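Local coordinates for protein ecto-NAD+ glycohydrolase (CD38 molecule) (Bos taurus, PDB 3GC6) that is a glycosylated, disulfide-rich ectoprotein of the CD38 type, a member of the ADP-ribosyl cyclase family with helices packed beside a parallel beta sheet, at residues A[27-32]-A[108-114]; A[82-87]-A[102-107]; A[174-178]-A[217-221]. The protein carries 1 engineered substitution. All coordinates share one frame; numbering follows the deposited sequence.

Contact 1 (A[27-32]-A[108-114]); sequences RCDTYT and DTLLGYL. With SO4 (sulfate ion), chain E.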
loop_
_atom_site.group_PDB
_atom_site.type_symbol
_atom_site.label_atom_id
_atom_site.label_comp_id
_atom_site.label_asym_id
_atom_site.label_seq_id
_atom_site.Cartn_x
_atom_site.Cartn_y
_atom_site.Cartn_z
ATOM N N ARG A 27 0.553 8.318 -8.545
ATOM C CA ARG A 27 0.651 7.021 -9.222
ATOM C C ARG A 27 1.102 5.923 -8.257
ATOM O O ARG A 27 0.638 4.781 -8.339
ATOM C CB ARG A 27 1.591 7.118 -10.430
ATOM C CG ARG A 27 0.980 7.890 -11.577
ATOM C CD ARG A 27 1.936 7.933 -12.758
ATOM N NE ARG A 27 1.320 8.558 -13.927
ATOM C CZ ARG A 27 1.877 8.592 -15.140
ATOM N NH1 ARG A 27 3.082 8.080 -15.345
ATOM N NH2 ARG A 27 1.197 9.155 -16.153
ATOM N N CYS A 28 2.006 6.250 -7.352
ATOM C CA CYS A 28 2.492 5.242 -6.418
ATOM C C CYS A 28 1.363 4.770 -5.490
ATOM O O CYS A 28 1.186 3.566 -5.270
ATOM C CB CYS A 28 3.653 5.791 -5.609
ATOM S SG CYS A 28 4.573 4.522 -4.754
ATOM N N ASP A 29 0.581 5.713 -4.982
ATOM C CA ASP A 29 -0.570 5.317 -4.140
ATOM C C ASP A 29 -1.570 4.494 -4.935
ATOM O O ASP A 29 -2.084 3.469 -4.464
ATOM C CB ASP A 29 -1.256 6.560 -3.567
ATOM C CG ASP A 29 -0.423 7.250 -2.477
ATOM O OD1 ASP A 29 0.469 6.610 -1.887
ATOM O OD2 ASP A 29 -0.675 8.456 -2.199
ATOM N N THR A 30 -1.895 4.947 -6.148
ATOM C CA THR A 30 -2.811 4.202 -6.990
ATOM C C THR A 30 -2.307 2.782 -7.246
ATOM O O THR A 30 -3.033 1.784 -7.117
ATOM C CB THR A 30 -3.030 4.968 -8.310
ATOM O OG1 THR A 30 -3.712 6.186 -7.986
ATOM C CG2 THR A 30 -3.848 4.121 -9.305
ATOM N N TYR A 31 -1.043 2.678 -7.612
ATOM C CA TYR A 31 -0.502 1.378 -7.934
ATOM C C TYR A 31 -0.514 0.408 -6.742
ATOM O O TYR A 31 -1.010 -0.727 -6.854
ATOM C CB TYR A 31 0.923 1.533 -8.466
ATOM C CG TYR A 31 1.519 0.223 -8.974
ATOM C CD1 TYR A 31 1.413 -0.125 -10.322
ATOM C CD2 TYR A 31 2.156 -0.665 -8.096
ATOM C CE1 TYR A 31 1.929 -1.338 -10.824
ATOM C CE2 TYR A 31 2.688 -1.888 -8.577
ATOM C CZ TYR A 31 2.574 -2.207 -9.952
ATOM O OH TYR A 31 3.130 -3.377 -10.453
ATOM N N THR A 32 0.017 0.869 -5.612
ATOM C CA THR A 32 0.235 -0.016 -4.476
ATOM C C THR A 32 -1.060 -0.389 -3.784
ATOM O O THR A 32 -1.100 -1.415 -3.091
ATOM C CB THR A 32 1.160 0.599 -3.444
ATOM O OG1 THR A 32 0.613 1.861 -3.029
ATOM C CG2 THR A 32 2.563 0.829 -4.039
ATOM N N ASP A 108 4.030 -2.011 -16.334
ATOM C CA ASP A 108 3.094 -2.495 -15.332
ATOM C C ASP A 108 3.789 -2.829 -14.000
ATOM O O ASP A 108 3.150 -3.269 -13.054
ATOM C CB ASP A 108 2.331 -3.712 -15.864
ATOM C CG ASP A 108 1.484 -3.386 -17.082
ATOM O OD1 ASP A 108 0.670 -2.417 -16.985
ATOM O OD2 ASP A 108 1.595 -4.095 -18.116
ATOM N N THR A 109 5.126 -2.681 -13.946
ATOM C CA THR A 109 5.832 -2.767 -12.670
ATOM C C THR A 109 5.579 -1.454 -11.917
ATOM O O THR A 109 5.148 -0.464 -12.520
ATOM C CB THR A 109 7.364 -2.928 -12.889
ATOM O OG1 THR A 109 7.912 -1.792 -13.573
ATOM C CG2 THR A 109 7.643 -4.213 -13.700
ATOM N N LEU A 110 5.878 -1.416 -10.614
ATOM C CA LEU A 110 5.643 -0.167 -9.857
ATOM C C LEU A 110 6.395 1.008 -10.491
ATOM O O LEU A 110 5.811 2.051 -10.840
ATOM C CB LEU A 110 6.058 -0.345 -8.405
ATOM C CG LEU A 110 5.665 0.766 -7.420
ATOM C CD1 LEU A 110 5.630 0.218 -5.979
ATOM C CD2 LEU A 110 6.653 1.922 -7.520
ATOM N N LEU A 111 7.703 0.816 -10.679
ATOM C CA LEU A 111 8.512 1.926 -11.178
ATOM C C LEU A 111 8.146 2.286 -12.630
ATOM O O LEU A 111 8.192 3.467 -13.015
ATOM C CB LEU A 111 10.025 1.623 -11.025
ATOM C CG LEU A 111 10.493 1.571 -9.567
ATOM C CD1 LEU A 111 11.984 1.227 -9.513
ATOM C CD2 LEU A 111 10.227 2.945 -8.842
ATOM N N GLY A 112 7.890 1.254 -13.456
ATOM C CA GLY A 112 7.486 1.495 -14.845
ATOM C C GLY A 112 6.173 2.262 -14.893
ATOM O O GLY A 112 5.973 3.131 -15.751
ATOM N N TYR A 113 5.266 1.923 -13.990
ATOM C CA TYR A 113 3.994 2.614 -13.913
ATOM C C TYR A 113 4.165 4.074 -13.494
ATOM O O TYR A 113 3.541 4.978 -14.075
ATOM C CB TYR A 113 3.072 1.851 -12.941
ATOM C CG TYR A 113 1.675 2.425 -12.827
ATOM C CD1 TYR A 113 0.690 2.033 -13.711
ATOM C CD2 TYR A 113 1.336 3.325 -11.821
ATOM C CE1 TYR A 113 -0.615 2.556 -13.612
ATOM C CE2 TYR A 113 0.036 3.840 -11.706
ATOM C CZ TYR A 113 -0.923 3.456 -12.614
ATOM O OH TYR A 113 -2.226 3.957 -12.516
ATOM N N LEU A 114 5.010 4.324 -12.496
ATOM C CA LEU A 114 5.240 5.722 -12.098
ATOM C C LEU A 114 5.755 6.562 -13.276
ATOM O O LEU A 114 5.326 7.694 -13.458
ATOM C CB LEU A 114 6.276 5.810 -10.980
ATOM C CG LEU A 114 5.807 5.812 -9.542
ATOM C CD1 LEU A 114 4.625 4.908 -9.281
ATOM C CD2 LEU A 114 7.004 5.652 -8.521
HETATM S S SO4 E . -6.708 6.059 -6.752
HETATM O O1 SO4 E . -6.166 4.712 -6.918
HETATM O O2 SO4 E . -7.819 6.022 -5.792
HETATM O O3 SO4 E . -5.651 6.946 -6.268
HETATM O O4 SO4 E . -7.197 6.548 -8.042
#
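The Tyr31 ring has Leu110 CA over one face, 3.7 Å from the ring centroid and shifted toward the rim, a CH-pi contact, while Asp108 O lies at the ring edge. Tyr113 receives Tyr31 CD1 over one face of its own ring and has Arg27 O near its plane at the edge. The two ring planes differ by 48°, so this pair is neither stacked nor T-shaped. The two rings lie within a helix-helix packing of the ADP-ribosyl cyclase fold: the touching parts of helix 20-35 and helix 110-115 run roughly antiparallel, at 137°, with axes 9.5 Å apart. Because Tyr31 CG stands anti to the backbone N (chi1 -174°), the ring crosses the Leu110 side chain at a slant, with Tyr31 CE2 3.7 Å from Leu110 CB, and reaches the start of the other helix. There Tyr31 OH donates to Asp108 O at 2.6 Å, just before the N-cap residue Thr109, whose OG1 accepts from Gly112 N and is also hydrogen-bonded to Leu106 O. Farther along, the extended Arg27 chain carries NH1 to 3.0 Å from Leu114 O; the donor sits above the carbonyl plane, and NH1 also bonds Asp116 O. Leu114 CD1 meanwhile presses on the backbone of Cys28, 3.5 Å from Cys28 N. The disulfide from Cys28 to Cys44 ties in helix 44-55. On the outer flank, Thr30 OG1 lies near both Glu26 O and a sulfate ion, while Thr30 CG2 sits 3.6 Å from Tyr113 OH.

Contact 2 (A[82-87]-A[102-107]); sequences GQQVFW and RLMTLE. With SO4 (sulfate ion), chain F.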
loop_
_atom_site.group_PDB
_atom_site.type_symbol
_atom_site.label_atom_id
_atom_site.label_comp_id
_atom_site.label_asym_id
_atom_site.label_seq_id
_atom_site.Cartn_x
_atom_site.Cartn_y
_atom_site.Cartn_z
ATOM N N GLY A 82 6.110 -16.590 -15.430
ATOM C CA GLY A 82 5.094 -16.896 -16.421
ATOM C C GLY A 82 4.174 -15.734 -16.773
ATOM O O GLY A 82 3.316 -15.863 -17.658
ATOM N N GLN A 83 4.335 -14.597 -16.105
ATOM C CA GLN A 83 3.409 -13.469 -16.339
ATOM C C GLN A 83 4.057 -12.283 -17.082
ATOM O O GLN A 83 3.413 -11.235 -17.250
ATOM C CB GLN A 83 2.831 -12.968 -15.002
ATOM C CG GLN A 83 1.950 -14.040 -14.355
ATOM C CD GLN A 83 1.494 -13.642 -12.948
ATOM O OE1 GLN A 83 1.375 -12.461 -12.639
ATOM N NE2 GLN A 83 1.301 -14.636 -12.081
ATOM N N GLN A 84 5.311 -12.437 -17.520
ATOM C CA GLN A 84 6.045 -11.284 -18.018
ATOM C C GLN A 84 5.936 -11.125 -19.535
ATOM O O GLN A 84 6.078 -12.120 -20.287
ATOM C CB GLN A 84 7.528 -11.434 -17.643
ATOM C CG GLN A 84 8.374 -10.185 -17.815
ATOM C CD GLN A 84 9.633 -10.256 -16.958
ATOM O OE1 GLN A 84 9.701 -11.019 -15.987
ATOM N NE2 GLN A 84 10.626 -9.465 -17.318
ATOM N N VAL A 85 5.696 -9.875 -19.967
ATOM C CA VAL A 85 5.591 -9.527 -21.380
ATOM C C VAL A 85 6.642 -8.484 -21.762
ATOM O O VAL A 85 6.816 -7.473 -21.041
ATOM C CB VAL A 85 4.216 -8.917 -21.655
ATOM C CG1 VAL A 85 4.145 -8.394 -23.094
ATOM C CG2 VAL A 85 3.136 -10.016 -21.442
ATOM N N PHE A 86 7.337 -8.730 -22.875
ATOM C CA PHE A 86 8.252 -7.770 -23.499
ATOM C C PHE A 86 7.599 -7.311 -24.786
ATOM O O PHE A 86 6.697 -7.979 -25.316
ATOM C CB PHE A 86 9.567 -8.464 -23.856
ATOM C CG PHE A 86 10.341 -8.908 -22.665
ATOM C CD1 PHE A 86 11.385 -8.111 -22.164
ATOM C CD2 PHE A 86 10.023 -10.108 -22.021
ATOM C CE1 PHE A 86 12.116 -8.540 -21.017
ATOM C CE2 PHE A 86 10.727 -10.528 -20.894
ATOM C CZ PHE A 86 11.781 -9.747 -20.394
ATOM N N TRP A 87 8.014 -6.151 -25.278
ATOM C CA TRP A 87 7.406 -5.649 -26.505
ATOM C C TRP A 87 8.370 -4.689 -27.177
ATOM O O TRP A 87 9.256 -4.123 -26.532
ATOM C CB TRP A 87 6.053 -4.967 -26.202
ATOM C CG TRP A 87 6.195 -3.745 -25.294
ATOM C CD1 TRP A 87 6.198 -3.719 -23.913
ATOM C CD2 TRP A 87 6.374 -2.400 -25.714
ATOM N NE1 TRP A 87 6.363 -2.410 -23.449
ATOM C CE2 TRP A 87 6.486 -1.591 -24.550
ATOM C CE3 TRP A 87 6.459 -1.792 -26.973
ATOM C CZ2 TRP A 87 6.649 -0.205 -24.621
ATOM C CZ3 TRP A 87 6.647 -0.410 -27.045
ATOM C CH2 TRP A 87 6.752 0.360 -25.871
ATOM N N ARG A 102 -4.055 -10.316 -18.023
ATOM C CA ARG A 102 -3.541 -10.088 -16.661
ATOM C C ARG A 102 -2.060 -10.484 -16.587
ATOM O O ARG A 102 -1.618 -11.211 -15.694
ATOM C CB ARG A 102 -4.364 -10.868 -15.613
ATOM C CG ARG A 102 -5.901 -10.660 -15.675
ATOM C CD ARG A 102 -6.372 -9.217 -15.690
ATOM N NE ARG A 102 -7.833 -9.113 -15.478
ATOM C CZ ARG A 102 -8.764 -9.070 -16.438
ATOM N NH1 ARG A 102 -8.427 -9.121 -17.715
ATOM N NH2 ARG A 102 -10.054 -8.977 -16.120
ATOM N N LEU A 103 -1.309 -10.021 -17.579
ATOM C CA LEU A 103 0.152 -10.162 -17.607
ATOM C C LEU A 103 0.787 -8.794 -17.309
ATOM O O LEU A 103 0.092 -7.765 -17.156
ATOM C CB LEU A 103 0.620 -10.632 -18.997
ATOM C CG LEU A 103 -0.059 -11.926 -19.451
ATOM C CD1 LEU A 103 0.276 -12.251 -20.917
ATOM C CD2 LEU A 103 0.269 -13.102 -18.527
ATOM N N MET A 104 2.112 -8.760 -17.195
ATOM C CA MET A 104 2.758 -7.489 -16.871
ATOM C C MET A 104 3.892 -7.125 -17.835
ATOM O O MET A 104 4.854 -7.904 -17.990
ATOM C CB MET A 104 3.318 -7.471 -15.444
ATOM C CG MET A 104 2.280 -7.753 -14.393
ATOM S SD MET A 104 3.027 -7.938 -12.728
ATOM C CE MET A 104 3.525 -6.313 -12.633
ATOM N N THR A 105 3.763 -5.966 -18.489
ATOM C CA THR A 105 4.886 -5.343 -19.201
ATOM C C THR A 105 5.764 -4.559 -18.209
ATOM O O THR A 105 5.410 -4.439 -17.034
ATOM C CB THR A 105 4.428 -4.334 -20.286
ATOM O OG1 THR A 105 3.781 -3.221 -19.662
ATOM C CG2 THR A 105 3.441 -5.003 -21.273
ATOM N N LEU A 106 6.854 -3.990 -18.733
ATOM C CA LEU A 106 7.741 -3.174 -17.904
ATOM C C LEU A 106 6.944 -2.019 -17.309
ATOM O O LEU A 106 7.178 -1.620 -16.175
ATOM C CB LEU A 106 8.893 -2.650 -18.761
ATOM C CG LEU A 106 9.973 -1.812 -18.053
ATOM C CD1 LEU A 106 10.592 -2.616 -16.928
ATOM C CD2 LEU A 106 11.018 -1.323 -19.053
ATOM N N GLU A 107 6.010 -1.480 -18.090
ATOM C CA GLU A 107 5.218 -0.336 -17.640
ATOM C C GLU A 107 4.136 -0.714 -16.644
ATOM O O GLU A 107 3.422 0.155 -16.136
ATOM C CB GLU A 107 4.639 0.396 -18.856
ATOM C CG GLU A 107 5.673 0.976 -19.783
ATOM C CD GLU A 107 6.403 -0.070 -20.638
ATOM O OE1 GLU A 107 5.843 -1.152 -20.897
ATOM O OE2 GLU A 107 7.520 0.188 -21.097
HETATM S S SO4 F . -11.942 -7.961 -18.535
HETATM O O1 SO4 F . -10.545 -8.253 -18.872
HETATM O O2 SO4 F . -12.616 -9.161 -18.063
HETATM O O3 SO4 F . -11.965 -6.939 -17.491
HETATM O O4 SO4 F . -12.608 -7.466 -19.743
HETATM O O HOH W 1 0.480 -10.265 -13.960
HETATM O O HOH W 2 7.671 -4.909 -21.236
#
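Val85 meets three consecutive residues, Leu103, Met104 and Thr105, across a single parallel beta bridge that pairs Gln84 with Met104. The bridge lays the connection after helix 91-101 along strand 85-88, the edge strand of the four-stranded parallel sheet, whose other side pairs with strand 164-170. The bond pattern is the evidence for the parallel sense: Met104 N donates to Gln83 O at 2.8 Å, almost in line with the C=O, and Val85 N donates to Met104 O at 2.9 Å from above that carbonyl's plane. Along the Val85 side chain, CB lies 3.9 Å from Met104 O. With CG1 anti to the backbone N (chi1 173°), this methyl is directed at Thr105 and comes within 3.9 Å of Thr105 CG2. The other methyl, CG2, meets the Leu103 side chain at about a right angle, 3.6 Å from Leu103 CB, and also touches Leu103 CD1. Beyond the bridge the direct backbone bonds give way to a CA-H...O contact, Thr105 CA lying 3.4 Å from Val85 O, and to a water that donates to Val85 O and accepts from Leu106 N.

Trp87 extends the contact with its indole edge. Its NE1 donates to Glu107 OE1 at 2.9 Å, although the position of that oxygen is less certain; ring and carboxylate planes are 62° apart, and His95 meets the indole edge-to-face. At the opposite end, Arg102 closes helix 91-101 in a Schellman motif, and its guanidinium edge holds a sulfate ion also bonded by Arg100, with Arg102 NH1 2.6 Å from sulfate O1. Here a second water joins the segments, donating to both Gln83 OE1 and Arg102 O.

Contact 3 (A[174-178]-A[217-221]); sequences ENAFD and SIRKL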
loop_
_atom_site.group_PDB
_atom_site.type_symbol
_atom_site.label_atom_id
_atom_site.label_comp_id
_atom_site.label_asym_id
_atom_site.label_seq_id
_atom_site.Cartn_x
_atom_site.Cartn_y
_atom_site.Cartn_z
ATOM N N GLU A 174 9.285 -3.751 -41.585
ATOM C CA GLU A 174 10.212 -4.538 -42.393
ATOM C C GLU A 174 11.075 -5.434 -41.508
ATOM O O GLU A 174 11.319 -6.593 -41.837
ATOM C CB GLU A 174 11.101 -3.624 -43.258
ATOM C CG GLU A 174 11.645 -4.313 -44.506
ATOM C CD GLU A 174 10.527 -4.768 -45.446
ATOM O OE1 GLU A 174 9.624 -3.953 -45.754
ATOM O OE2 GLU A 174 10.541 -5.943 -45.872
ATOM N N ASN A 175 11.482 -4.898 -40.364
ATOM C CA ASN A 175 12.234 -5.675 -39.392
ATOM C C ASN A 175 11.606 -5.652 -38.013
ATOM O O ASN A 175 11.744 -4.692 -37.261
ATOM C CB ASN A 175 13.693 -5.235 -39.364
ATOM C CG ASN A 175 14.358 -5.420 -40.719
ATOM O OD1 ASN A 175 14.721 -4.437 -41.376
ATOM N ND2 ASN A 175 14.462 -6.662 -41.182
ATOM N N ALA A 176 10.919 -6.737 -37.694
ATOM C CA ALA A 176 10.191 -6.796 -36.413
ATOM C C ALA A 176 11.144 -6.779 -35.215
ATOM O O ALA A 176 10.763 -6.352 -34.122
ATOM C CB ALA A 176 9.298 -8.043 -36.360
ATOM N N PHE A 177 12.373 -7.270 -35.408
ATOM C CA PHE A 177 13.407 -7.194 -34.374
ATOM C C PHE A 177 14.451 -6.165 -34.782
ATOM O O PHE A 177 15.092 -6.308 -35.827
ATOM C CB PHE A 177 14.115 -8.541 -34.137
ATOM C CG PHE A 177 15.208 -8.450 -33.094
ATOM C CD1 PHE A 177 14.885 -8.294 -31.752
ATOM C CD2 PHE A 177 16.547 -8.499 -33.443
ATOM C CE1 PHE A 177 15.885 -8.191 -30.768
ATOM C CE2 PHE A 177 17.546 -8.414 -32.476
ATOM C CZ PHE A 177 17.221 -8.243 -31.145
ATOM N N ASP A 178 14.599 -5.132 -33.960
ATOM C CA ASP A 178 15.578 -4.072 -34.215
ATOM C C ASP A 178 16.653 -4.186 -33.153
ATOM O O ASP A 178 16.387 -3.969 -31.961
ATOM C CB ASP A 178 14.859 -2.731 -34.129
ATOM C CG ASP A 178 15.783 -1.528 -34.288
ATOM O OD1 ASP A 178 17.000 -1.690 -34.479
ATOM O OD2 ASP A 178 15.240 -0.407 -34.198
ATOM N N SER A 217 15.726 -10.470 -39.376
ATOM C CA SER A 217 15.841 -9.782 -38.083
ATOM C C SER A 217 15.503 -10.765 -36.953
ATOM O O SER A 217 16.137 -10.736 -35.888
ATOM C CB SER A 217 15.011 -8.494 -38.020
ATOM O OG SER A 217 13.651 -8.776 -37.801
ATOM N N ILE A 218 14.524 -11.645 -37.173
ATOM C CA ILE A 218 14.221 -12.656 -36.158
ATOM C C ILE A 218 15.377 -13.653 -36.014
ATOM O O ILE A 218 15.641 -14.148 -34.908
ATOM C CB ILE A 218 12.866 -13.345 -36.408
ATOM C CG1 ILE A 218 11.747 -12.326 -36.141
ATOM C CG2 ILE A 218 12.737 -14.578 -35.488
ATOM C CD1 ILE A 218 11.608 -11.942 -34.624
ATOM N N ARG A 219 16.102 -13.908 -37.114
ATOM C CA ARG A 219 17.314 -14.730 -37.020
ATOM C C ARG A 219 18.310 -14.111 -36.039
ATOM O O ARG A 219 18.946 -14.827 -35.243
ATOM C CB ARG A 219 17.959 -14.884 -38.402
ATOM C CG ARG A 219 19.039 -15.942 -38.399
ATOM C CD ARG A 219 19.799 -15.905 -39.714
ATOM N NE ARG A 219 21.004 -16.726 -39.715
ATOM C CZ ARG A 219 22.058 -16.467 -40.482
ATOM N NH1 ARG A 219 22.041 -15.397 -41.277
ATOM N NH2 ARG A 219 23.129 -17.258 -40.447
ATOM N N LYS A 220 18.446 -12.787 -36.074
ATOM C CA LYS A 220 19.329 -12.103 -35.133
ATOM C C LYS A 220 18.886 -12.309 -33.692
ATOM O O LYS A 220 19.710 -12.496 -32.805
ATOM C CB LYS A 220 19.403 -10.599 -35.420
ATOM C CG LYS A 220 20.145 -10.260 -36.698
ATOM C CD LYS A 220 20.159 -8.742 -36.950
ATOM C CE LYS A 220 20.919 -8.471 -38.271
ATOM N NZ LYS A 220 20.670 -7.093 -38.802
ATOM N N LEU A 221 17.575 -12.254 -33.455
ATOM C CA LEU A 221 17.049 -12.487 -32.116
ATOM C C LEU A 221 17.316 -13.919 -31.688
ATOM O O LEU A 221 17.711 -14.175 -30.547
ATOM C CB LEU A 221 15.532 -12.184 -32.064
ATOM C CG LEU A 221 14.823 -12.555 -30.758
ATOM C CD1 LEU A 221 15.480 -11.763 -29.620
ATOM C CD2 LEU A 221 13.332 -12.210 -30.862
HETATM O O HOH W 3 13.670 -9.092 -40.949
#
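Phe177 and Ser217 form the first shell, joined by a hydrogen bond from Phe177 N to Ser217 OG of 3.1 Å with an N-H...O angle of 161°. The hydroxyl can take this bond because it lies between the backbone N and the carbonyl carbon of its own residue (chi1 78°), facing the loop. Packing beside the bond is close, with Ser217 CB only 3.1 Å from Phe177 O. The Phe177 ring lies against the next helical turn: Leu221 CB sits over the centre of one face, 3.9 Å from the centroid and 11° off the normal, a CH-pi contact. Leu221 CD1 comes within 3.8 Å of Phe177 CE1, and Ser217 O approaches the ring obliquely, 3.3 Å from Phe177 CD2. Lys220 adds its CB alone, while its extended chain leads off.

A water forms the next layer, accepting from Asn175 ND2 at 2.6 Å and from Ser217 N at 2.9 Å, so it links the loop to the first turn of the helix. The second-shell residue Asp211 probably helps to position the hydroxyl and the loop backbone: its OD2 is hydrogen-bonded to Ser217 OG and to Ala176 N. Beneath, Ile218 and Leu221 rest on Phe232 of strand 231-239, and Ala176 and Ile218 on Leu201 of strand 196-203. The loop following strand 164-170 thus packs on the first two turns of helix 216-227, the helix of the beta-alpha-beta crossover that joins two neighbouring parallel strands, 196-203 and 231-239.

Overall arrangement
Contacts 1 and 2 adjoin, contact 2 being nested along the chain inside the loop closed by contact 1; Tyr31 OH of the first lies 3.7 Å from Met104 CE of the second. The 102-114 region thus serves both, bonding by backbone to the sheet edge and then packing as a helix on 20-35. Contact 3 follows later in sequence, its centre about 31 Å from that of contact 1, on the opposite side of the chain's centre. Contact 1 is buried, with aromatic packing and two side-chain bonds to backbone carbonyls; contact 2, partly buried, joins backbone and water-mediated bonds to valine packing and an indole-carboxylate bond; contact 3, largely buried though peripheral, combines one serine bond with ring packing. Contact 1 alone borders the second subunit.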